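Local coordinates for L-arabinose ABC transporter, periplasmic L-arabinose-binding protein (Burkholderia thailandensis, PDB 4KZK), which binds beta-D-galactose, and probably L-arabinose, in the periplasm and probably delivers the sugar to an ABC transporter for uptake, at residues 39-44 and 297-302. Sequence-based numbering, arbitrary orientation.
Sequences IGFVVK and DTSVNM. With GAL (beta-D-galactopyranose), chain B.
Side-chain packing of a helix against a sheet strand, with both apolar and hydroxyl contacts, joins I39 and F41 of strand 38-43 to T298, S299 and M302 of helix 291-308, a buried contact in the N-terminal lobe. The strand runs parallel to its neighbours 68-73 and 94-98. The short segments run roughly antiparallel, at 145°, with their axes 10.0 Å apart. The I39 and M302 side chains lie alongside one another, pointing opposite ways, and CD1 of I39 rests 3.7 Å from CG of M302. The same methyl lies 3.9 Å from the carbonyl O of S299, so it touches the helix backbone too. In F41, chi1 of -154° sets CG anti to the backbone N, and the ring meets the helix at its edge: CE2 is 3.8 Å from OG1 of T298, while OG of S299 lies in the ring plane. Both hydroxyls are hydrogen-bonded one turn back in their own helix, T298 to O of H294 and S299 to O of G295, so the ring edge of F41 meets hydroxyls whose hydrogens are already engaged with main-chain carbonyls. Alternating strands and helices of this kind build each lobe of a type I periplasmic binding protein, and here a helix from late in the chain covers the first strand. That strand ends at the cleft between the lobes, where K44, extended beyond CG, sends NZ to galactose O2 at 2.8 Å and O1 at 3.2 Å, and D124 forms a salt bridge with the same ammonium group.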
loop_
_atom_site.group_PDB
_atom_site.type_symbol
_atom_site.label_atom_id
_atom_site.label_comp_id
_atom_site.label_asym_id
_atom_site.label_seq_id
_atom_site.Cartn_x
_atom_site.Cartn_y
_atom_site.Cartn_z
ATOM N N ILE A 39 -9.041 -18.006 -12.630
ATOM C CA ILE A 39 -7.934 -17.431 -11.865
ATOM C C ILE A 39 -8.480 -16.834 -10.575
ATOM O O ILE A 39 -9.474 -16.091 -10.598
ATOM C CB ILE A 39 -7.186 -16.359 -12.680
ATOM C CG1 ILE A 39 -6.473 -17.016 -13.868
ATOM C CG2 ILE A 39 -6.166 -15.622 -11.818
ATOM C CD1 ILE A 39 -5.878 -16.043 -14.863
ATOM N N GLY A 40 -7.824 -17.167 -9.467
ATOM C CA GLY A 40 -8.157 -16.601 -8.156
ATOM C C GLY A 40 -7.396 -15.324 -7.940
ATOM O O GLY A 40 -6.269 -15.197 -8.407
ATOM N N PHE A 41 -8.015 -14.365 -7.248
ATOM C CA PHE A 41 -7.349 -13.108 -6.887
ATOM C C PHE A 41 -7.728 -12.835 -5.436
ATOM O O PHE A 41 -8.840 -12.436 -5.140
ATOM C CB PHE A 41 -7.774 -11.961 -7.802
ATOM C CG PHE A 41 -6.752 -10.850 -7.918
ATOM C CD1 PHE A 41 -6.358 -10.096 -6.810
ATOM C CD2 PHE A 41 -6.162 -10.561 -9.142
ATOM C CE1 PHE A 41 -5.418 -9.081 -6.949
ATOM C CE2 PHE A 41 -5.226 -9.542 -9.278
ATOM C CZ PHE A 41 -4.846 -8.800 -8.157
ATOM N N VAL A 42 -6.780 -13.104 -4.555
ATOM C CA VAL A 42 -7.004 -13.199 -3.108
ATOM C C VAL A 42 -6.309 -12.016 -2.466
ATOM O O VAL A 42 -5.140 -11.800 -2.712
ATOM C CB VAL A 42 -6.472 -14.550 -2.569
ATOM C CG1 VAL A 42 -6.591 -14.611 -1.053
ATOM C CG2 VAL A 42 -7.228 -15.693 -3.262
ATOM N N VAL A 43 -7.040 -11.232 -1.671
ATOM C CA VAL A 43 -6.494 -10.004 -1.082
ATOM C C VAL A 43 -6.612 -9.939 0.438
ATOM O O VAL A 43 -7.602 -10.387 1.025
ATOM C CB VAL A 43 -7.150 -8.734 -1.698
ATOM C CG1 VAL A 43 -6.977 -8.725 -3.211
ATOM C CG2 VAL A 43 -8.618 -8.602 -1.305
ATOM N N LYS A 44 -5.614 -9.352 1.083
ATOM C CA LYS A 44 -5.586 -9.322 2.538
ATOM C C LYS A 44 -6.651 -8.429 3.173
ATOM O O LYS A 44 -7.079 -8.681 4.301
ATOM C CB LYS A 44 -4.201 -8.909 3.053
ATOM C CG LYS A 44 -3.732 -7.554 2.577
ATOM C CD LYS A 44 -2.370 -7.152 3.143
ATOM C CE LYS A 44 -2.025 -5.736 2.703
ATOM N NZ LYS A 44 -0.701 -5.211 3.194
ATOM N N ASP A 297 -2.459 -6.338 -15.436
ATOM C CA ASP A 297 -1.224 -6.934 -15.999
ATOM C C ASP A 297 -0.807 -8.213 -15.284
ATOM O O ASP A 297 -0.303 -9.146 -15.910
ATOM C CB ASP A 297 -0.043 -5.958 -16.012
ATOM C CG ASP A 297 -0.210 -4.861 -17.038
ATOM O OD1 ASP A 297 -1.303 -4.758 -17.610
ATOM O OD2 ASP A 297 0.762 -4.119 -17.254
ATOM N N THR A 298 -1.000 -8.265 -13.973
ATOM C CA THR A 298 -0.733 -9.492 -13.250
ATOM C C THR A 298 -1.650 -10.601 -13.767
ATOM O O THR A 298 -1.197 -11.728 -14.000
ATOM C CB THR A 298 -0.976 -9.326 -11.746
ATOM O OG1 THR A 298 -2.291 -8.788 -11.543
ATOM C CG2 THR A 298 0.103 -8.427 -11.124
ATOM N N SER A 299 -2.932 -10.288 -13.953
ATOM C CA SER A 299 -3.902 -11.295 -14.375
ATOM C C SER A 299 -3.574 -11.805 -15.782
ATOM O O SER A 299 -3.710 -12.999 -16.066
ATOM C CB SER A 299 -5.334 -10.740 -14.318
ATOM O OG SER A 299 -5.749 -10.430 -12.993
ATOM N N VAL A 300 -3.125 -10.909 -16.655
ATOM C CA VAL A 300 -2.697 -11.330 -18.000
ATOM C C VAL A 300 -1.430 -12.188 -17.947
ATOM O O VAL A 300 -1.341 -13.212 -18.653
ATOM C CB VAL A 300 -2.527 -10.120 -18.946
ATOM C CG1 VAL A 300 -1.835 -10.522 -20.246
ATOM C CG2 VAL A 300 -3.892 -9.511 -19.234
ATOM N N ASN A 301 -0.463 -11.790 -17.125
ATOM C CA ASN A 301 0.744 -12.576 -16.939
ATOM C C ASN A 301 0.389 -13.983 -16.467
ATOM O O ASN A 301 0.905 -14.962 -17.013
ATOM C CB ASN A 301 1.708 -11.896 -15.957
ATOM C CG ASN A 301 2.380 -10.665 -16.545
ATOM O OD1 ASN A 301 2.463 -10.494 -17.767
ATOM N ND2 ASN A 301 2.890 -9.812 -15.674
ATOM N N MET A 302 -0.517 -14.084 -15.496
ATOM C CA MET A 302 -1.023 -15.385 -15.042
ATOM C C MET A 302 -1.738 -16.158 -16.164
ATOM O O MET A 302 -1.468 -17.332 -16.374
ATOM C CB MET A 302 -1.959 -15.220 -13.829
ATOM C CG MET A 302 -2.577 -16.529 -13.342
ATOM S SD MET A 302 -1.336 -17.736 -12.844
ATOM C CE MET A 302 -0.739 -17.054 -11.303
HETATM C C1 GAL B . 0.068 -3.042 0.252
HETATM C C2 GAL B . -0.837 -2.065 0.999
HETATM C C3 GAL B . -1.814 -1.445 -0.010
HETATM C C4 GAL B . -1.037 -0.840 -1.176
HETATM C C5 GAL B . -0.166 -1.914 -1.803
HETATM C C6 GAL B . 0.684 -1.358 -2.937
HETATM O O1 GAL B . 1.034 -3.507 1.174
HETATM O O2 GAL B . -1.533 -2.782 1.992
HETATM O O3 GAL B . -2.653 -0.465 0.614
HETATM O O4 GAL B . -0.280 0.268 -0.754
HETATM O O5 GAL B . 0.738 -2.387 -0.814
HETATM O O6 GAL B . 1.493 -2.375 -3.505
#